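PDB 6FN6: fatty acid synthase 1, isoform A from Drosophila melanogaster, which probably catalyses de novo synthesis of long-chain saturated fatty acids from acetyl-CoA and malonyl-CoA with NADPH, this chain carrying the dehydratase, enoylreductase and ketoreductase domains. Local coordinates for residues M968-R971 against W972-G976; T941-L944 against V945-G948; V960-G963 against Y964-L967; N998-L1002 against A1003-G1007. All coordinates share one frame; numbering follows the deposited sequence.

Contact 1 (M968-R971 against W972-G976); sequences MIRR and WQERG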
ATOM      1  N   MET A 968     -30.616  23.201 -19.183  1.00 32.93           N
ATOM      2  CA  MET A 968     -29.697  23.816 -20.132  1.00 32.39           C
ATOM      3  C   MET A 968     -29.542  25.309 -19.853  1.00 32.20           C
ATOM      4  O   MET A 968     -28.445  25.861 -19.959  1.00 31.24           O
ATOM      5  CB  MET A 968     -30.184  23.592 -21.563  1.00 35.94           C
ATOM      6  CG  MET A 968     -30.108  22.138 -22.023  1.00 38.30           C
ATOM      7  SD  MET A 968     -28.475  21.387 -21.830  1.00 41.21           S
ATOM      8  CE  MET A 968     -27.452  22.523 -22.767  1.00 38.53           C
ATOM      9  N   ILE A 969     -30.643  25.960 -19.500  1.00 34.51           N
ATOM     10  CA  ILE A 969     -30.614  27.386 -19.207  1.00 35.91           C
ATOM     11  C   ILE A 969     -29.761  27.608 -17.963  1.00 35.89           C
ATOM     12  O   ILE A 969     -28.943  28.527 -17.919  1.00 34.87           O
ATOM     13  CB  ILE A 969     -32.045  27.952 -19.037  1.00 37.43           C
ATOM     14  CG1 ILE A 969     -32.814  27.831 -20.356  1.00 37.23           C
ATOM     15  CG2 ILE A 969     -32.007  29.409 -18.572  1.00 36.00           C
ATOM     16  CD1 ILE A 969     -34.302  28.088 -20.236  1.00 37.10           C
ATOM     17  N   ARG A 970     -29.954  26.763 -16.955  1.00 34.44           N
ATOM     18  CA  ARG A 970     -29.176  26.855 -15.726  1.00 34.02           C
ATOM     19  C   ARG A 970     -27.689  26.690 -16.030  1.00 33.35           C
ATOM     20  O   ARG A 970     -26.854  27.439 -15.525  1.00 32.94           O
ATOM     21  CB  ARG A 970     -29.627  25.802 -14.710  1.00 34.11           C
ATOM     22  CG  ARG A 970     -28.931  25.934 -13.364  1.00 38.85           C
ATOM     23  CD  ARG A 970     -29.462  24.954 -12.331  1.00 41.89           C
ATOM     24  NE  ARG A 970     -29.140  23.568 -12.660  1.00 42.46           N
ATOM     25  CZ  ARG A 970     -27.943  23.017 -12.492  1.00 41.10           C
ATOM     26  NH1 ARG A 970     -26.934  23.739 -12.023  1.00 40.93           N
ATOM     27  NH2 ARG A 970     -27.746  21.746 -12.813  1.00 40.46           N
ATOM     28  N   ARG A 971     -27.366  25.708 -16.866  1.00 33.63           N
ATOM     29  CA  ARG A 971     -25.982  25.444 -17.229  1.00 37.27           C
ATOM     30  C   ARG A 971     -25.370  26.615 -18.000  1.00 36.61           C
ATOM     31  O   ARG A 971     -24.213  26.974 -17.773  1.00 36.56           O
ATOM     32  CB  ARG A 971     -25.890  24.161 -18.058  1.00 45.29           C
ATOM     33  CG  ARG A 971     -26.164  22.893 -17.262  1.00 52.96           C
ATOM     34  CD  ARG A 971     -26.046  21.650 -18.130  1.00 61.87           C
ATOM     35  NE  ARG A 971     -26.051  20.423 -17.335  1.00 72.53           N
ATOM     36  CZ  ARG A 971     -26.318  19.213 -17.820  1.00 83.85           C
ATOM     37  NH1 ARG A 971     -26.609  19.052 -19.104  1.00 88.17           N
ATOM     38  NH2 ARG A 971     -26.297  18.158 -17.016  1.00 88.65           N
ATOM     39  N   TRP A 972     -26.148  27.223 -18.892  1.00 41.45           N
ATOM     40  CA  TRP A 972     -25.661  28.356 -19.675  1.00 41.20           C
ATOM     41  C   TRP A 972     -25.469  29.579 -18.787  1.00 45.61           C
ATOM     42  O   TRP A 972     -24.510  30.334 -18.950  1.00 46.22           O
ATOM     43  CB  TRP A 972     -26.624  28.683 -20.817  1.00 39.45           C
ATOM     44  CG  TRP A 972     -26.730  27.600 -21.847  1.00 35.70           C
ATOM     45  CD1 TRP A 972     -25.755  26.724 -22.222  1.00 34.54           C
ATOM     46  CD2 TRP A 972     -27.885  27.272 -22.624  1.00 33.37           C
ATOM     47  NE1 TRP A 972     -26.230  25.872 -23.188  1.00 34.51           N
ATOM     48  CE2 TRP A 972     -27.537  26.188 -23.452  1.00 33.14           C
ATOM     49  CE3 TRP A 972     -29.180  27.790 -22.702  1.00 33.94           C
ATOM     50  CZ2 TRP A 972     -28.437  25.613 -24.346  1.00 32.98           C
ATOM     51  CZ3 TRP A 972     -30.069  27.220 -23.589  1.00 33.85           C
ATOM     52  CH2 TRP A 972     -29.694  26.143 -24.399  1.00 33.25           C
ATOM     53  N   GLN A 973     -26.387  29.776 -17.848  1.00 48.24           N
ATOM     54  CA  GLN A 973     -26.325  30.930 -16.961  1.00 52.70           C
ATOM     55  C   GLN A 973     -25.160  30.791 -15.991  1.00 55.91           C
ATOM     56  O   GLN A 973     -24.507  31.777 -15.644  1.00 55.90           O
ATOM     57  CB  GLN A 973     -27.643  31.093 -16.203  1.00 53.85           C
ATOM     58  CG  GLN A 973     -28.765  31.648 -17.064  1.00 55.71           C
ATOM     59  CD  GLN A 973     -30.081  31.749 -16.323  1.00 56.52           C
ATOM     60  OE1 GLN A 973     -30.383  30.931 -15.455  1.00 57.02           O
ATOM     61  NE2 GLN A 973     -30.876  32.757 -16.666  1.00 55.29           N
ATOM     62  N   GLU A 974     -24.900  29.562 -15.558  1.00 44.62           N
ATOM     63  CA  GLU A 974     -23.773  29.288 -14.675  1.00 46.80           C
ATOM     64  C   GLU A 974     -22.464  29.544 -15.412  1.00 46.07           C
ATOM     65  O   GLU A 974     -21.494  30.018 -14.822  1.00 44.41           O
ATOM     66  CB  GLU A 974     -23.829  27.851 -14.155  1.00 50.58           C
ATOM     67  CG  GLU A 974     -24.891  27.629 -13.087  1.00 53.93           C
ATOM     68  CD  GLU A 974     -24.961  26.190 -12.617  1.00 54.91           C
ATOM     69  OE1 GLU A 974     -24.273  25.333 -13.211  1.00 53.53           O
ATOM     70  OE2 GLU A 974     -25.712  25.918 -11.657  1.00 57.14           O
ATOM     71  N   ARG A 975     -22.443  29.240 -16.707  1.00 42.89           N
ATOM     72  CA  ARG A 975     -21.265  29.502 -17.529  1.00 46.34           C
ATOM     73  C   ARG A 975     -21.169  30.986 -17.887  1.00 42.19           C
ATOM     74  O   ARG A 975     -20.279  31.396 -18.630  1.00 40.55           O
ATOM     75  CB  ARG A 975     -21.299  28.646 -18.803  1.00 54.43           C
ATOM     76  CG  ARG A 975     -20.870  27.197 -18.588  1.00 62.35           C
ATOM     77  CD  ARG A 975     -20.661  26.441 -19.900  1.00 68.12           C
ATOM     78  NE  ARG A 975     -21.907  25.890 -20.430  1.00 74.54           N
ATOM     79  CZ  ARG A 975     -22.018  25.261 -21.598  1.00 79.66           C
ATOM     80  NH1 ARG A 975     -20.957  25.098 -22.378  1.00 81.82           N
ATOM     81  NH2 ARG A 975     -23.196  24.791 -21.987  1.00 80.84           N
ATOM     82  N   GLY A 976     -22.083  31.788 -17.349  1.00 37.35           N
ATOM     83  CA  GLY A 976     -22.023  33.229 -17.507  1.00 38.79           C
ATOM     84  C   GLY A 976     -22.749  33.761 -18.731  1.00 40.21           C
ATOM     85  O   GLY A 976     -22.465  34.869 -19.189  1.00 42.19           O
TER
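Trp972 lies one helical turn after Met968 and turns a ring face to it. Both sit on helix 963-974 of the ketoreductase domain, a Rossmann-type fold, and Gly976 ends the helix in a Schellman motif. Met968 CB stands 3.9 Å from the centroid of the Trp972 six-membered ring, a CH-pi contact 15° off the ring normal. The methionine chain bends at chi2 and chi3, which brings CE back to the indole, 3.6 Å from Trp972 CZ2. Trp972 CG is anti to its own carbonyl carbon (chi1 -65°), which lays the indole back along the preceding turn. NE1 of Trp972 gives its hydrogen to Asn942 of helix 935-946, and the ring also packs on Leu938 and Thr941. An alanine at this position is likely to leave Met968 CB and CE facing a gap, and Asn942 OD1 short of one donor.

Arg971 points its side chain off the helix to a salt bridge with Glu137 of the dehydratase part. Its carbonyl O stays in the helix and accepts from Arg975 N at 3.1 Å. Ile969 CG2 runs alongside the Gln973 carboxamide, 3.8 Å from CD.

Arg970 pairs with Glu974 in an i to i+4 salt bridge. The carboxylate oxygen comes to the guanidinium edge, and the two planes are 69° apart. The hydrogen bond within it is weak because it is bent. Arg970 NE is held by Thr157. At the helix end, Gly976 N donates to Gln973 O at 3.0 Å.

Contact 2 (T941-L944 against V945-G948); sequences TNWL and VTRG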
ATOM      1  N   THR A 941     -28.268  26.430 -29.510  1.00 35.68           N
ATOM      2  CA  THR A 941     -27.862  27.422 -28.524  1.00 35.13           C
ATOM      3  C   THR A 941     -26.575  26.999 -27.821  1.00 36.52           C
ATOM      4  O   THR A 941     -25.643  27.790 -27.682  1.00 36.29           O
ATOM      5  CB  THR A 941     -28.963  27.647 -27.473  1.00 36.02           C
ATOM      6  OG1 THR A 941     -30.164  28.080 -28.122  1.00 35.91           O
ATOM      7  CG2 THR A 941     -28.538  28.693 -26.452  1.00 36.19           C
ATOM      8  N   ASN A 942     -26.541  25.751 -27.366  1.00 37.96           N
ATOM      9  CA  ASN A 942     -25.375  25.215 -26.675  1.00 40.46           C
ATOM     10  C   ASN A 942     -24.122  25.363 -27.535  1.00 38.36           C
ATOM     11  O   ASN A 942     -23.076  25.812 -27.064  1.00 36.48           O
ATOM     12  CB  ASN A 942     -25.597  23.747 -26.318  1.00 42.56           C
ATOM     13  CG  ASN A 942     -24.588  23.235 -25.312  1.00 42.74           C
ATOM     14  OD1 ASN A 942     -24.339  23.871 -24.288  1.00 42.18           O
ATOM     15  ND2 ASN A 942     -23.991  22.086 -25.605  1.00 42.54           N
ATOM     16  N   TRP A 943     -24.239  24.984 -28.802  1.00 32.33           N
ATOM     17  CA  TRP A 943     -23.126  25.066 -29.737  1.00 27.56           C
ATOM     18  C   TRP A 943     -22.627  26.501 -29.872  1.00 27.61           C
ATOM     19  O   TRP A 943     -21.421  26.747 -29.902  1.00 27.65           O
ATOM     20  CB  TRP A 943     -23.552  24.524 -31.101  1.00 28.92           C
ATOM     21  CG  TRP A 943     -22.446  24.421 -32.102  1.00 31.66           C
ATOM     22  CD1 TRP A 943     -21.635  23.349 -32.316  1.00 33.72           C
ATOM     23  CD2 TRP A 943     -22.036  25.428 -33.034  1.00 32.32           C
ATOM     24  NE1 TRP A 943     -20.744  23.622 -33.327  1.00 35.06           N
ATOM     25  CE2 TRP A 943     -20.968  24.894 -33.782  1.00 34.17           C
ATOM     26  CE3 TRP A 943     -22.466  26.729 -33.309  1.00 33.95           C
ATOM     27  CZ2 TRP A 943     -20.325  25.614 -34.785  1.00 34.54           C
ATOM     28  CZ3 TRP A 943     -21.826  27.442 -34.304  1.00 34.41           C
ATOM     29  CH2 TRP A 943     -20.769  26.884 -35.031  1.00 35.33           C
ATOM     30  N   LEU A 944     -23.559  27.447 -29.941  1.00 29.92           N
ATOM     31  CA  LEU A 944     -23.210  28.858 -30.069  1.00 30.82           C
ATOM     32  C   LEU A 944     -22.449  29.315 -28.828  1.00 31.82           C
ATOM     33  O   LEU A 944     -21.527  30.124 -28.911  1.00 31.44           O
ATOM     34  CB  LEU A 944     -24.467  29.712 -30.270  1.00 28.40           C
ATOM     35  CG  LEU A 944     -25.260  29.473 -31.560  1.00 28.37           C
ATOM     36  CD1 LEU A 944     -26.645  30.112 -31.471  1.00 28.69           C
ATOM     37  CD2 LEU A 944     -24.511  30.013 -32.772  1.00 28.48           C
ATOM     38  N   VAL A 945     -22.841  28.782 -27.677  1.00 30.57           N
ATOM     39  CA  VAL A 945     -22.214  29.142 -26.413  1.00 31.67           C
ATOM     40  C   VAL A 945     -20.774  28.638 -26.391  1.00 31.34           C
ATOM     41  O   VAL A 945     -19.872  29.339 -25.932  1.00 31.13           O
ATOM     42  CB  VAL A 945     -23.025  28.590 -25.226  1.00 32.90           C
ATOM     43  CG1 VAL A 945     -22.244  28.709 -23.917  1.00 34.09           C
ATOM     44  CG2 VAL A 945     -24.350  29.317 -25.115  1.00 32.99           C
ATOM     45  N   THR A 946     -20.563  27.423 -26.883  1.00 27.93           N
ATOM     46  CA  THR A 946     -19.227  26.851 -26.939  1.00 27.85           C
ATOM     47  C   THR A 946     -18.372  27.575 -27.973  1.00 28.10           C
ATOM     48  O   THR A 946     -17.144  27.497 -27.931  1.00 28.27           O
ATOM     49  CB  THR A 946     -19.253  25.344 -27.283  1.00 29.76           C
ATOM     50  OG1 THR A 946     -19.820  25.151 -28.582  1.00 31.58           O
ATOM     51  CG2 THR A 946     -20.070  24.571 -26.264  1.00 29.97           C
ATOM     52  N   ARG A 947     -19.020  28.263 -28.912  1.00 28.19           N
ATOM     53  CA  ARG A 947     -18.300  29.035 -29.918  1.00 28.55           C
ATOM     54  C   ARG A 947     -18.130  30.495 -29.499  1.00 29.11           C
ATOM     55  O   ARG A 947     -17.609  31.309 -30.262  1.00 29.56           O
ATOM     56  CB  ARG A 947     -19.017  28.956 -31.266  1.00 28.47           C
ATOM     57  CG  ARG A 947     -18.799  27.654 -32.033  1.00 28.24           C
ATOM     58  CD  ARG A 947     -17.392  27.572 -32.602  1.00 34.20           C
ATOM     59  NE  ARG A 947     -17.121  26.281 -33.231  1.00 32.69           N
ATOM     60  CZ  ARG A 947     -17.053  26.067 -34.542  1.00 29.88           C
ATOM     61  NH1 ARG A 947     -17.223  27.059 -35.409  1.00 30.43           N
ATOM     62  NH2 ARG A 947     -16.799  24.848 -34.992  1.00 30.38           N
ATOM     63  N   GLY A 948     -18.553  30.822 -28.282  1.00 35.83           N
ATOM     64  CA  GLY A 948     -18.304  32.141 -27.725  1.00 34.12           C
ATOM     65  C   GLY A 948     -19.505  33.048 -27.532  1.00 31.69           C
ATOM     66  O   GLY A 948     -19.357  34.170 -27.052  1.00 30.96           O
TER
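Trp943 and Arg947 meet where helix 935-946 ends, Arg947 just past its last residue, and the helix closes in a Schellman motif at Gly948. The helix belongs to the Rossmann-type ketoreductase domain and links strands 926-930 and 951-955.

Val945 N reaches Thr941 O, and Thr946 N reaches Asn942 O, each in a hydrogen bond of 3.0 Å. Arg947 N makes two weak bonds, to Trp943 O and Leu944 O. Trp943 O has a second donor, Thr946 OG1, at 2.6 Å. That hydroxyl sits between its own backbone N and carbonyl carbon (chi1 62°), which folds it back onto the preceding turn. Gly948 N donates to Val945 O at 3.1 Å.

Apolar packing extends outward. Trp943 touches Leu1150 and Phe1154 of helix 1144-1154, while Val945 leans on Trp972.

The indole and the arginine meet through a CH-pi contact. Arg947 CG lies over the Trp943 six-membered ring, 3.6 Å from its centroid. A bend at chi2 brings the guanidinium to the ring's rim at Trp943 CZ2. The two planes are tilted 44° to each other, so the groups are not parallel. NH1 of Arg947 donates to Thr919 O. An alanine in place of Arg947 would probably uncover this part of the indole and leave Thr919 O without that donor. Trp943 CZ2 comes over the guanidinium face, 3.3 Å from Arg947 CZ.

Contact 3 (V960-G963 against Y964-L967); sequences VKTG and YQGL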
ATOM      1  N   VAL A 960     -40.738  27.873 -20.745  1.00 43.73           N
ATOM      2  CA  VAL A 960     -40.096  26.670 -20.227  1.00 41.11           C
ATOM      3  C   VAL A 960     -41.156  25.633 -19.881  1.00 42.76           C
ATOM      4  O   VAL A 960     -42.064  25.901 -19.096  1.00 44.65           O
ATOM      5  CB  VAL A 960     -39.213  26.985 -18.999  1.00 38.30           C
ATOM      6  CG1 VAL A 960     -38.542  25.721 -18.476  1.00 37.85           C
ATOM      7  CG2 VAL A 960     -38.169  28.029 -19.348  1.00 37.44           C
ATOM      8  N   LYS A 961     -41.028  24.447 -20.470  1.00 40.57           N
ATOM      9  CA  LYS A 961     -42.016  23.385 -20.309  1.00 48.37           C
ATOM     10  C   LYS A 961     -41.385  22.141 -19.697  1.00 44.43           C
ATOM     11  O   LYS A 961     -42.005  21.458 -18.883  1.00 43.19           O
ATOM     12  CB  LYS A 961     -42.650  23.033 -21.660  1.00 59.67           C
ATOM     13  CG  LYS A 961     -43.636  21.863 -21.612  1.00 69.80           C
ATOM     14  CD  LYS A 961     -44.086  21.442 -23.005  1.00 76.55           C
ATOM     15  CE  LYS A 961     -44.884  20.146 -22.961  1.00 82.36           C
ATOM     16  NZ  LYS A 961     -45.176  19.619 -24.322  1.00 85.26           N
ATOM     17  N   THR A 962     -40.153  21.845 -20.101  1.00 48.39           N
ATOM     18  CA  THR A 962     -39.464  20.647 -19.636  1.00 45.52           C
ATOM     19  C   THR A 962     -38.314  20.978 -18.690  1.00 40.56           C
ATOM     20  O   THR A 962     -37.707  22.048 -18.779  1.00 36.77           O
ATOM     21  CB  THR A 962     -38.907  19.822 -20.819  1.00 48.95           C
ATOM     22  OG1 THR A 962     -37.757  20.480 -21.369  1.00 48.48           O
ATOM     23  CG2 THR A 962     -39.960  19.646 -21.905  1.00 50.71           C
ATOM     24  N   GLY A 963     -38.029  20.050 -17.779  1.00 37.70           N
ATOM     25  CA  GLY A 963     -36.905  20.177 -16.869  1.00 37.19           C
ATOM     26  C   GLY A 963     -35.592  20.279 -17.620  1.00 35.69           C
ATOM     27  O   GLY A 963     -34.681  20.999 -17.214  1.00 35.17           O
ATOM     28  N   TYR A 964     -35.484  19.537 -18.717  1.00 35.15           N
ATOM     29  CA  TYR A 964     -34.290  19.587 -19.548  1.00 34.33           C
ATOM     30  C   TYR A 964     -34.009  21.014 -20.031  1.00 35.40           C
ATOM     31  O   TYR A 964     -32.857  21.455 -20.050  1.00 35.39           O
ATOM     32  CB  TYR A 964     -34.429  18.653 -20.749  1.00 33.67           C
ATOM     33  CG  TYR A 964     -33.190  18.618 -21.604  1.00 32.60           C
ATOM     34  CD1 TYR A 964     -32.057  17.926 -21.189  1.00 32.04           C
ATOM     35  CD2 TYR A 964     -33.137  19.296 -22.813  1.00 32.04           C
ATOM     36  CE1 TYR A 964     -30.919  17.895 -21.961  1.00 31.15           C
ATOM     37  CE2 TYR A 964     -31.997  19.272 -23.592  1.00 33.22           C
ATOM     38  CZ  TYR A 964     -30.891  18.570 -23.160  1.00 30.74           C
ATOM     39  OH  TYR A 964     -29.753  18.538 -23.928  1.00 32.70           O
ATOM     40  N   GLN A 965     -35.059  21.720 -20.441  1.00 36.36           N
ATOM     41  CA  GLN A 965     -34.939  23.118 -20.846  1.00 35.83           C
ATOM     42  C   GLN A 965     -34.344  23.937 -19.710  1.00 36.49           C
ATOM     43  O   GLN A 965     -33.343  24.628 -19.888  1.00 37.17           O
ATOM     44  CB  GLN A 965     -36.300  23.687 -21.251  1.00 37.96           C
ATOM     45  CG  GLN A 965     -36.745  23.309 -22.654  1.00 39.80           C
ATOM     46  CD  GLN A 965     -38.238  23.482 -22.857  1.00 40.52           C
ATOM     47  OE1 GLN A 965     -38.939  24.003 -21.989  1.00 38.80           O
ATOM     48  NE2 GLN A 965     -38.730  23.051 -24.010  1.00 42.99           N
ATOM     49  N   GLY A 966     -34.983  23.871 -18.545  1.00 34.81           N
ATOM     50  CA  GLY A 966     -34.504  24.580 -17.376  1.00 35.37           C
ATOM     51  C   GLY A 966     -33.071  24.207 -17.036  1.00 34.62           C
ATOM     52  O   GLY A 966     -32.294  25.045 -16.577  1.00 34.57           O
ATOM     53  N   LEU A 967     -32.726  22.942 -17.263  1.00 35.54           N
ATOM     54  CA  LEU A 967     -31.376  22.453 -17.006  1.00 33.97           C
ATOM     55  C   LEU A 967     -30.355  23.171 -17.881  1.00 35.44           C
ATOM     56  O   LEU A 967     -29.352  23.686 -17.388  1.00 36.79           O
ATOM     57  CB  LEU A 967     -31.301  20.941 -17.246  1.00 33.84           C
ATOM     58  CG  LEU A 967     -29.918  20.287 -17.144  1.00 33.72           C
ATOM     59  CD1 LEU A 967     -29.286  20.547 -15.783  1.00 32.73           C
ATOM     60  CD2 LEU A 967     -30.012  18.791 -17.415  1.00 32.03           C
TER
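Gly966 N donates to Thr962 O at 3.3 Å, and Leu967 N donates to Gly963 O at 2.8 Å. These are the first backbone bonds of helix 963-974. Residues 960-962 come in as an irregular loop, and from Gly963 onward the chain is helical. Thr962 holds the N-cap position, with an extended backbone, its NH aimed at the Gln965 side chain.

The side chains finish the first turn. Thr962 OG1 accepts from Gln965 N at 3.1 Å. Gln965 returns the bond, its OE1 taking Thr962 N, also at 3.1 Å. This reciprocal pair is a capping box, and it starts the helix that follows strand 951-955 in the Rossmann-type ketoreductase domain. The two side chains are roughly perpendicular.

Gln965 OE1 has a second donor, Lys961 N, at 2.6 Å. The two bonds differ in approach. Lys961 N lies in the plane of the carboxamide and its bond is nearly straight at 179°, whereas Thr962 N stands well above that plane. Gln965 CG is anti to its own carbonyl carbon (chi1 -80°), and the extended chain beyond it brings OE1 back over the loop. Two donors grip OE1 and fix the turn of the amide, and NE2 is left for a weak bond to Leu933 O. Val960 and Gln965 run antiparallel alongside each other, Val960 CG1 3.9 Å from Gln965 OE1. Tyr964 reaches away to Glu939 and Arg188 with its hydroxyl.

Contact 4 (N998-L1002 against A1003-G1007); sequences NSNKL and ALVGG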
ATOM      1  N   ASN A 998     -35.596  45.112 -28.560  1.00 46.83           N
ATOM      2  CA  ASN A 998     -35.200  44.752 -27.206  1.00 49.23           C
ATOM      3  C   ASN A 998     -33.878  43.998 -27.251  1.00 45.06           C
ATOM      4  O   ASN A 998     -32.937  44.334 -26.536  1.00 46.84           O
ATOM      5  CB  ASN A 998     -36.272  43.901 -26.519  1.00 54.68           C
ATOM      6  CG  ASN A 998     -37.514  44.696 -26.161  1.00 59.08           C
ATOM      7  OD1 ASN A 998     -38.634  44.253 -26.405  1.00 61.46           O
ATOM      8  ND2 ASN A 998     -37.321  45.868 -25.563  1.00 60.31           N
ATOM      9  N   SER A 999     -33.808  42.993 -28.117  1.00 38.13           N
ATOM     10  CA  SER A 999     -32.621  42.157 -28.227  1.00 36.95           C
ATOM     11  C   SER A 999     -31.393  43.000 -28.537  1.00 37.17           C
ATOM     12  O   SER A 999     -30.309  42.752 -28.009  1.00 36.96           O
ATOM     13  CB  SER A 999     -32.814  41.095 -29.308  1.00 35.78           C
ATOM     14  OG  SER A 999     -33.880  40.225 -28.976  1.00 36.20           O
ATOM     15  N   ASN A1000     -31.571  44.000 -29.394  1.00 37.70           N
ATOM     16  CA  ASN A1000     -30.465  44.840 -29.828  1.00 38.06           C
ATOM     17  C   ASN A1000     -29.968  45.688 -28.658  1.00 39.26           C
ATOM     18  O   ASN A1000     -28.774  45.946 -28.535  1.00 39.69           O
ATOM     19  CB  ASN A1000     -30.881  45.735 -30.995  1.00 38.49           C
ATOM     20  CG  ASN A1000     -29.750  45.978 -31.977  1.00 38.25           C
ATOM     21  OD1 ASN A1000     -28.960  45.080 -32.263  1.00 37.30           O
ATOM     22  ND2 ASN A1000     -29.658  47.199 -32.484  1.00 39.24           N
ATOM     23  N   LYS A1001     -30.889  46.127 -27.807  1.00 51.80           N
ATOM     24  CA  LYS A1001     -30.534  46.947 -26.652  1.00 51.41           C
ATOM     25  C   LYS A1001     -29.804  46.134 -25.583  1.00 46.81           C
ATOM     26  O   LYS A1001     -28.967  46.674 -24.858  1.00 42.50           O
ATOM     27  CB  LYS A1001     -31.785  47.591 -26.046  1.00 54.83           C
ATOM     28  CG  LYS A1001     -32.432  48.660 -26.919  1.00 57.02           C
ATOM     29  CD  LYS A1001     -31.525  49.866 -27.132  1.00 59.85           C
ATOM     30  CE  LYS A1001     -32.173  50.901 -28.049  1.00 63.29           C
ATOM     31  NZ  LYS A1001     -33.322  51.603 -27.412  1.00 66.00           N
ATOM     32  N   LEU A1002     -30.130  44.850 -25.468  1.00 46.26           N
ATOM     33  CA  LEU A1002     -29.366  43.959 -24.601  1.00 45.07           C
ATOM     34  C   LEU A1002     -27.926  43.919 -25.087  1.00 40.95           C
ATOM     35  O   LEU A1002     -26.990  44.224 -24.348  1.00 39.64           O
ATOM     36  CB  LEU A1002     -29.963  42.549 -24.593  1.00 47.02           C
ATOM     37  CG  LEU A1002     -29.229  41.525 -23.718  1.00 37.79           C
ATOM     38  CD1 LEU A1002     -29.268  41.931 -22.254  1.00 65.39           C
ATOM     39  CD2 LEU A1002     -29.803  40.130 -23.901  1.00 36.67           C
ATOM     40  N   ALA A1003     -27.777  43.547 -26.351  1.00 38.04           N
ATOM     41  CA  ALA A1003     -26.496  43.551 -27.037  1.00 37.65           C
ATOM     42  C   ALA A1003     -26.778  43.500 -28.527  1.00 37.02           C
ATOM     43  O   ALA A1003     -27.741  42.862 -28.955  1.00 36.35           O
ATOM     44  CB  ALA A1003     -25.639  42.371 -26.607  1.00 36.86           C
ATOM     45  N   LEU A1004     -25.950  44.174 -29.317  1.00 37.35           N
ATOM     46  CA  LEU A1004     -26.183  44.256 -30.750  1.00 36.96           C
ATOM     47  C   LEU A1004     -26.317  42.863 -31.350  1.00 43.58           C
ATOM     48  O   LEU A1004     -25.464  41.997 -31.141  1.00 43.27           O
ATOM     49  CB  LEU A1004     -25.060  45.034 -31.431  1.00 37.56           C
ATOM     50  CG  LEU A1004     -24.918  46.485 -30.959  1.00 40.97           C
ATOM     51  CD1 LEU A1004     -23.747  47.164 -31.642  1.00 42.02           C
ATOM     52  CD2 LEU A1004     -26.197  47.275 -31.185  1.00 40.32           C
ATOM     53  N   VAL A1005     -27.401  42.660 -32.091  1.00 43.90           N
ATOM     54  CA  VAL A1005     -27.716  41.365 -32.681  1.00 41.08           C
ATOM     55  C   VAL A1005     -26.665  40.976 -33.716  1.00 39.44           C
ATOM     56  O   VAL A1005     -26.355  41.747 -34.625  1.00 39.19           O
ATOM     57  CB  VAL A1005     -29.124  41.376 -33.304  1.00 42.28           C
ATOM     58  CG1 VAL A1005     -29.454  40.025 -33.930  1.00 43.65           C
ATOM     59  CG2 VAL A1005     -30.161  41.742 -32.261  1.00 42.70           C
ATOM     60  N   GLY A1006     -26.110  39.779 -33.552  1.00 35.56           N
ATOM     61  CA  GLY A1006     -25.110  39.262 -34.470  1.00 33.44           C
ATOM     62  C   GLY A1006     -25.668  38.199 -35.397  1.00 34.42           C
ATOM     63  O   GLY A1006     -25.140  37.976 -36.487  1.00 36.33           O
ATOM     64  N   GLY A1007     -26.743  37.543 -34.968  1.00 31.48           N
ATOM     65  CA  GLY A1007     -27.347  36.481 -35.750  1.00 31.03           C
ATOM     66  C   GLY A1007     -28.798  36.213 -35.397  1.00 31.17           C
ATOM     67  O   GLY A1007     -29.210  36.360 -34.245  1.00 31.13           O
TER
HETATM   68  O   HOH W   1     -26.914  44.594 -34.887  1.00 32.71           O
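Asn1000 lays its carboxamide against the CD2 methyl of Leu1004, which is 3.7 Å from both OD1 and ND2 of the asparagine. The two side chains slant across each other, with the methyl touching both polar ends of the amide. The same OD1 does the polar work. It accepts from Val1005 N at 2.9 Å, in a bond that runs nearly along the C=O axis and is close to straight at 167°. Asn1000 CG stands some way off the fully anti position to its own backbone N (chi1 -146°), and this turns OD1 off the flank of the helix, to the chain that comes back past it. A water adds to the site: it donates firmly to Val1005 O and only weakly to Asn1000 OD1.

The contact turns the chain from helix 989-1002 into strand 1005-1011. This is the end of the crossover that follows strand 978-982 in the Rossmann-type ketoreductase domain. The new strand lies between the parallel strands 926-930 and 1055-1060. Through the bond to OD1, the backbone NH of Val1005, near the start of the strand, is satisfied by a side chain of the helix.

Ala1003 leaves helical geometry, yet its N still donates to Ser999 O at 3.1 Å, the last helical bond here. Its carbonyl O takes a hydrogen bond from Ser926 OG and also lies 3.5 Å from Asn1000 CA in a CA-H...O contact. Toward strand 926-930, Val1005 CG2 comes to 4.0 Å from Ser999 CB. Both residues also pack on Ile928 of that strand.

How the contacts relate
Along the chain the order is contact 2, contact 3, contact 1, contact 4, all inside the ketoreductase domain. Contact 3 opens helix 963-974 and contact 1 closes it, their centres 12 Å apart. Contact 2 ends the preceding helix, 935-946, and its centre is 11 Å from that of contact 1. These two touch through Asn942, which probably also takes a hydrogen bond from Arg975 NH2. Contact 4 touches none of the others; its centre is 16 Å from that of contact 2 and 24 Å from that of contact 3. It ends helix 989-1002 and leads into strand 1005-1011. Together they mark helix starts and ends around the Rossmann-type sheet, and contacts 1 and 3 also border the dehydratase part.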